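Local coordinates for beta-L-arabinobiosidase (Bacteroides thetaiotaomicron, PDB 5MQR), which probably hydrolyses arabinofuranosidic, and possibly sialosidic, linkages during the breakdown of complex plant pectin by a gut bacterium, at residues A[942-956]-A[1015-1027]. Sequence-based numbering, arbitrary orientation.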
loop_
_atom_site.group_PDB
_atom_site.type_symbol
_atom_site.label_atom_id
_atom_site.label_comp_id
_atom_site.label_asym_id
_atom_site.label_seq_id
_atom_site.Cartn_x
_atom_site.Cartn_y
_atom_site.Cartn_z
ATOM N N TRP A 942 -19.658 14.143 -40.294
ATOM C CA TRP A 942 -20.162 14.086 -38.913
ATOM C C TRP A 942 -21.624 13.628 -38.826
ATOM O O TRP A 942 -22.309 13.866 -37.819
ATOM C CB TRP A 942 -19.989 15.450 -38.244
ATOM C CG TRP A 942 -18.586 15.745 -37.859
ATOM C CD1 TRP A 942 -17.552 16.047 -38.687
ATOM C CD2 TRP A 942 -18.055 15.784 -36.521
ATOM N NE1 TRP A 942 -16.403 16.254 -37.951
ATOM C CE2 TRP A 942 -16.684 16.099 -36.625
ATOM C CE3 TRP A 942 -18.608 15.593 -35.254
ATOM C CZ2 TRP A 942 -15.868 16.245 -35.514
ATOM C CZ3 TRP A 942 -17.789 15.706 -34.157
ATOM C CH2 TRP A 942 -16.437 16.040 -34.291
ATOM N N ASP A 943 -22.062 12.896 -39.848
ATOM C CA ASP A 943 -23.431 12.382 -39.910
ATOM C C ASP A 943 -23.565 10.946 -39.404
ATOM O O ASP A 943 -24.456 10.205 -39.854
ATOM C CB ASP A 943 -24.023 12.546 -41.331
ATOM C CG ASP A 943 -23.265 11.783 -42.397
ATOM O OD1 ASP A 943 -22.079 11.392 -42.180
ATOM O OD2 ASP A 943 -23.891 11.581 -43.478
ATOM N N GLY A 944 -22.720 10.545 -38.453
ATOM C CA GLY A 944 -22.903 9.245 -37.817
ATOM C C GLY A 944 -21.672 8.497 -37.360
ATOM O O GLY A 944 -21.719 7.823 -36.341
ATOM N N ALA A 945 -20.576 8.605 -38.105
ATOM C CA ALA A 945 -19.336 7.903 -37.771
ATOM C C ALA A 945 -18.856 8.261 -36.368
ATOM O O ALA A 945 -19.287 9.272 -35.808
ATOM C CB ALA A 945 -18.256 8.242 -38.804
ATOM N N ILE A 946 -17.950 7.456 -35.814
ATOM C CA ILE A 946 -17.423 7.703 -34.461
ATOM C C ILE A 946 -16.288 8.698 -34.582
ATOM O O ILE A 946 -15.346 8.486 -35.344
ATOM C CB ILE A 946 -16.940 6.414 -33.778
ATOM C CG1 ILE A 946 -18.088 5.414 -33.686
ATOM C CG2 ILE A 946 -16.358 6.682 -32.388
ATOM C CD1 ILE A 946 -17.722 4.108 -33.032
ATOM N N TRP A 947 -16.406 9.793 -33.835
ATOM C CA TRP A 947 -15.376 10.841 -33.725
ATOM C C TRP A 947 -14.937 10.910 -32.249
ATOM O O TRP A 947 -15.748 11.228 -31.376
ATOM C CB TRP A 947 -15.938 12.201 -34.148
ATOM C CG TRP A 947 -15.997 12.407 -35.617
ATOM C CD1 TRP A 947 -17.001 12.003 -36.469
ATOM C CD2 TRP A 947 -15.026 13.063 -36.428
ATOM N NE1 TRP A 947 -16.698 12.351 -37.750
ATOM C CE2 TRP A 947 -15.493 13.011 -37.761
ATOM C CE3 TRP A 947 -13.796 13.677 -36.164
ATOM C CZ2 TRP A 947 -14.773 13.568 -38.831
ATOM C CZ3 TRP A 947 -13.083 14.231 -37.216
ATOM C CH2 TRP A 947 -13.568 14.166 -38.541
ATOM N N PRO A 948 -13.663 10.610 -31.955
ATOM C CA PRO A 948 -13.228 10.746 -30.562
ATOM C C PRO A 948 -13.498 12.124 -29.943
ATOM O O PRO A 948 -13.817 12.190 -28.758
ATOM C CB PRO A 948 -11.721 10.422 -30.626
ATOM C CG PRO A 948 -11.609 9.471 -31.783
ATOM C CD PRO A 948 -12.688 9.872 -32.772
ATOM N N PHE A 949 -13.396 13.202 -30.735
ATOM C CA PHE A 949 -13.781 14.558 -30.266
ATOM C C PHE A 949 -15.137 14.515 -29.584
ATOM O O PHE A 949 -15.305 15.027 -28.470
ATOM C CB PHE A 949 -13.847 15.519 -31.454
ATOM C CG PHE A 949 -14.041 16.965 -31.088
ATOM C CD1 PHE A 949 -15.297 17.447 -30.706
ATOM C CD2 PHE A 949 -12.985 17.873 -31.218
ATOM C CE1 PHE A 949 -15.492 18.797 -30.430
ATOM C CE2 PHE A 949 -13.173 19.225 -30.933
ATOM C CZ PHE A 949 -14.429 19.690 -30.547
ATOM N N ALA A 950 -16.077 13.868 -30.264
ATOM C CA ALA A 950 -17.454 13.714 -29.786
ATOM C C ALA A 950 -17.596 12.709 -28.654
ATOM O O ALA A 950 -18.288 12.981 -27.676
ATOM C CB ALA A 950 -18.367 13.289 -30.939
ATOM N N SER A 951 -17.010 11.521 -28.825
ATOM C CA SER A 951 -17.052 10.514 -27.765
ATOM C C SER A 951 -16.551 11.125 -26.425
ATOM O O SER A 951 -17.140 10.923 -25.354
ATOM C CB SER A 951 -16.213 9.288 -28.153
ATOM O OG SER A 951 -16.734 8.679 -29.305
ATOM N N ALA A 952 -15.494 11.918 -26.508
ATOM C CA ALA A 952 -14.940 12.564 -25.326
ATOM C C ALA A 952 -15.901 13.569 -24.696
ATOM O O ALA A 952 -16.032 13.628 -23.445
ATOM C CB ALA A 952 -13.611 13.231 -25.656
ATOM N N GLN A 953 -16.541 14.373 -25.543
ATOM C CA GLN A 953 -17.596 15.261 -25.069
ATOM C C GLN A 953 -18.720 14.458 -24.388
ATOM O O GLN A 953 -19.130 14.774 -23.256
ATOM C CB GLN A 953 -18.179 16.093 -26.207
ATOM C CG GLN A 953 -17.235 17.176 -26.671
ATOM C CD GLN A 953 -17.845 18.034 -27.758
ATOM O OE1 GLN A 953 -18.279 17.526 -28.799
ATOM N NE2 GLN A 953 -17.896 19.355 -27.515
ATOM N N THR A 954 -19.230 13.452 -25.100
ATOM C CA THR A 954 -20.303 12.620 -24.586
ATOM C C THR A 954 -19.945 11.932 -23.241
ATOM O O THR A 954 -20.742 11.928 -22.299
ATOM C CB THR A 954 -20.681 11.562 -25.624
ATOM O OG1 THR A 954 -21.044 12.206 -26.853
ATOM C CG2 THR A 954 -21.844 10.670 -25.110
ATOM N N LEU A 955 -18.750 11.364 -23.168
ATOM C CA LEU A 955 -18.301 10.673 -21.956
ATOM C C LEU A 955 -18.076 11.619 -20.779
ATOM O O LEU A 955 -18.322 11.254 -19.640
ATOM C CB LEU A 955 -17.055 9.839 -22.252
ATOM C CG LEU A 955 -17.366 8.577 -23.060
ATOM C CD1 LEU A 955 -16.127 8.042 -23.770
ATOM C CD2 LEU A 955 -17.976 7.476 -22.205
ATOM N N THR A 956 -17.629 12.837 -21.068
ATOM C CA THR A 956 -17.399 13.854 -20.050
ATOM C C THR A 956 -18.734 14.245 -19.472
ATOM O O THR A 956 -18.921 14.287 -18.270
ATOM C CB THR A 956 -16.662 15.073 -20.650
ATOM O OG1 THR A 956 -15.353 14.659 -21.057
ATOM C CG2 THR A 956 -16.523 16.225 -19.634
ATOM N N TYR A 1015 -1.584 9.962 -34.699
ATOM C CA TYR A 1015 -1.384 10.711 -33.451
ATOM C C TYR A 1015 -2.273 11.957 -33.360
ATOM O O TYR A 1015 -1.853 12.968 -32.805
ATOM C CB TYR A 1015 0.105 11.102 -33.265
ATOM C CG TYR A 1015 1.073 9.978 -33.607
ATOM C CD1 TYR A 1015 1.025 8.750 -32.931
ATOM C CD2 TYR A 1015 2.014 10.129 -34.610
ATOM C CE1 TYR A 1015 1.878 7.709 -33.254
ATOM C CE2 TYR A 1015 2.883 9.090 -34.931
ATOM C CZ TYR A 1015 2.801 7.883 -34.253
ATOM O OH TYR A 1015 3.674 6.879 -34.591
ATOM N N TYR A 1016 -3.501 11.882 -33.871
ATOM C CA TYR A 1016 -4.396 13.027 -33.868
ATOM C C TYR A 1016 -4.733 13.484 -32.436
ATOM O O TYR A 1016 -5.009 12.687 -31.542
ATOM C CB TYR A 1016 -5.664 12.678 -34.649
ATOM C CG TYR A 1016 -6.474 13.835 -35.187
ATOM C CD1 TYR A 1016 -5.868 14.891 -35.902
ATOM C CD2 TYR A 1016 -7.863 13.858 -35.046
ATOM C CE1 TYR A 1016 -6.617 15.929 -36.398
ATOM C CE2 TYR A 1016 -8.606 14.885 -35.576
ATOM C CZ TYR A 1016 -7.975 15.926 -36.235
ATOM O OH TYR A 1016 -8.718 16.969 -36.743
ATOM N N ASN A 1017 -4.707 14.787 -32.240
ATOM C CA ASN A 1017 -4.911 15.392 -30.939
ATOM C C ASN A 1017 -6.126 16.309 -30.996
ATOM O O ASN A 1017 -6.004 17.514 -31.205
ATOM C CB ASN A 1017 -3.655 16.161 -30.529
ATOM C CG ASN A 1017 -3.787 16.784 -29.158
ATOM O OD1 ASN A 1017 -4.544 16.277 -28.304
ATOM N ND2 ASN A 1017 -3.096 17.908 -28.941
ATOM N N HIS A 1018 -7.283 15.696 -30.786
ATOM C CA HIS A 1018 -8.569 16.270 -31.110
ATOM C C HIS A 1018 -9.631 15.708 -30.174
ATOM O O HIS A 1018 -10.800 15.628 -30.514
ATOM C CB HIS A 1018 -8.851 15.853 -32.560
ATOM C CG HIS A 1018 -9.970 16.567 -33.229
ATOM N ND1 HIS A 1018 -11.064 15.897 -33.727
ATOM C CD2 HIS A 1018 -10.127 17.865 -33.588
ATOM C CE1 HIS A 1018 -11.870 16.754 -34.329
ATOM N NE2 HIS A 1018 -11.330 17.955 -34.254
ATOM N N SER A 1019 -9.222 15.355 -28.967
ATOM C CA SER A 1019 -10.070 14.623 -28.039
ATOM C C SER A 1019 -9.361 14.525 -26.710
ATOM O O SER A 1019 -8.164 14.818 -26.595
ATOM C CB SER A 1019 -10.334 13.182 -28.538
ATOM O OG SER A 1019 -9.119 12.424 -28.597
ATOM N N THR A 1020 -10.114 14.106 -25.703
ATOM C CA THR A 1020 -9.522 13.696 -24.428
ATOM C C THR A 1020 -9.628 12.175 -24.315
ATOM O O THR A 1020 -10.392 11.514 -25.039
ATOM C CB THR A 1020 -10.183 14.395 -23.218
ATOM O OG1 THR A 1020 -11.546 13.999 -23.083
ATOM C CG2 THR A 1020 -10.101 15.927 -23.335
ATOM N N PHE A 1021 -8.810 11.650 -23.416
ATOM C CA PHE A 1021 -8.852 10.263 -22.992
ATOM C C PHE A 1021 -8.471 10.132 -21.516
ATOM O O PHE A 1021 -9.213 9.595 -20.720
ATOM C CB PHE A 1021 -7.952 9.343 -23.848
ATOM C CG PHE A 1021 -8.006 7.935 -23.387
ATOM C CD1 PHE A 1021 -9.109 7.151 -23.680
ATOM C CD2 PHE A 1021 -7.021 7.420 -22.561
ATOM C CE1 PHE A 1021 -9.223 5.851 -23.209
ATOM C CE2 PHE A 1021 -7.127 6.118 -22.084
ATOM C CZ PHE A 1021 -8.232 5.340 -22.414
ATOM N N ASN A 1022 -7.279 10.573 -21.179
ATOM C CA ASN A 1022 -6.813 10.473 -19.837
ATOM C C ASN A 1022 -7.542 11.400 -18.883
ATOM O O ASN A 1022 -7.601 11.118 -17.673
ATOM C CB ASN A 1022 -5.313 10.664 -19.815
ATOM C CG ASN A 1022 -4.576 9.427 -20.301
ATOM O OD1 ASN A 1022 -5.033 8.296 -20.097
ATOM N ND2 ASN A 1022 -3.401 9.624 -20.883
ATOM N N ASP A 1023 -8.137 12.473 -19.391
ATOM C CA ASP A 1023 -8.994 13.271 -18.548
ATOM C C ASP A 1023 -10.196 12.467 -18.118
ATOM O O ASP A 1023 -10.690 12.628 -17.009
ATOM C CB ASP A 1023 -9.456 14.546 -19.215
ATOM C CG ASP A 1023 -10.294 15.389 -18.287
ATOM O OD1 ASP A 1023 -9.820 15.714 -17.162
ATOM O OD2 ASP A 1023 -11.445 15.668 -18.646
ATOM N N LEU A 1024 -10.662 11.608 -19.015
ATOM C CA LEU A 1024 -11.811 10.723 -18.752
ATOM C C LEU A 1024 -11.409 9.625 -17.775
ATOM O O LEU A 1024 -12.182 9.269 -16.889
ATOM C CB LEU A 1024 -12.329 10.072 -20.038
ATOM C CG LEU A 1024 -12.558 10.971 -21.255
ATOM C CD1 LEU A 1024 -12.919 10.108 -22.453
ATOM C CD2 LEU A 1024 -13.649 12.010 -20.985
HETATM N N MSE A 1025 -10.204 9.087 -17.950
HETATM C CA MSE A 1025 -9.681 8.070 -17.046
HETATM C C MSE A 1025 -9.610 8.614 -15.627
HETATM O O MSE A 1025 -10.083 7.984 -14.700
HETATM C CB MSE A 1025 -8.307 7.581 -17.494
HETATM C CG MSE A 1025 -8.286 6.869 -18.846
HETATM SE SE MSE A 1025 -9.028 5.060 -18.649
HETATM C CE MSE A 1025 -7.400 4.340 -17.791
ATOM N N ILE A 1026 -9.061 9.814 -15.480
ATOM C CA ILE A 1026 -8.815 10.425 -14.190
ATOM C C ILE A 1026 -10.091 10.937 -13.515
ATOM O O ILE A 1026 -10.288 10.723 -12.301
ATOM C CB ILE A 1026 -7.786 11.555 -14.329
ATOM C CG1 ILE A 1026 -6.428 10.964 -14.715
ATOM C CG2 ILE A 1026 -7.647 12.350 -13.028
ATOM C CD1 ILE A 1026 -5.408 11.988 -15.190
ATOM N N THR A 1027 -10.952 11.611 -14.270
ATOM C CA THR A 1027 -12.123 12.256 -13.669
ATOM C C THR A 1027 -13.404 11.439 -13.707
ATOM O O THR A 1027 -14.332 11.760 -12.964
ATOM C CB THR A 1027 -12.438 13.646 -14.282
ATOM O OG1 THR A 1027 -12.779 13.502 -15.662
ATOM C CG2 THR A 1027 -11.270 14.573 -14.137
HETATM O O HOH W 1 -11.613 13.183 -33.409
HETATM O O HOH W 2 -12.734 15.504 -21.057
#
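Phe-949 and His-1018 open a buried contact of helix 948-956 with the loop 1018-1020 and the helix 1022-1027 that follows it, within the (alpha/alpha)6 barrel expected of a six-hairpin glycosidase, and it illustrates how such a barrel can join its parts by packing and shared water. The two helices run nearly parallel (16°), 10.3 Å apart at their axes. Near one end of the contact the imidazole of His-1018 is sandwiched: Phe-949 CD2 sits 3.4 Å above one face, over the ring centre, while Tyr-1016 OH covers the opposite face. The phenyl and imidazole planes meet obliquely, at 47°. A chi1 of -167° swings the His-1018 ring away from its own backbone nitrogen; ND1 is bonded, in the imidazole plane, to a water at 2.8 Å, and that water accepts the N-H of Phe-949. Trp-942 CZ2 approaches the imidazole edge, and the indoles of Trp-942 and Trp-947 lie face on face, Trp-942 CE2 3.4 Å above the centre of the Trp-947 ring. Replacing His-1018 with an alanine would probably leave that water without its ring partner and open a gap between Phe-949 and Tyr-1016. Farther along, Ala-952 CB packs against Thr-1020 OG1, and Leu-955 CD1 meets Leu-1024 CD1 at 4.0 Å. Met-979 of helix 972-985 also touches Leu-1024, and Arg-720 holds Asp-1023 OD1 by a salt bridge. Thr-956 OG1 donates to Ala-952 O (2.7 Å), and a second water, also bonded to Thr-1020 OG1, donates to Thr-956 OG1 and, at 2.7 Å, to Asp-1023 OD2.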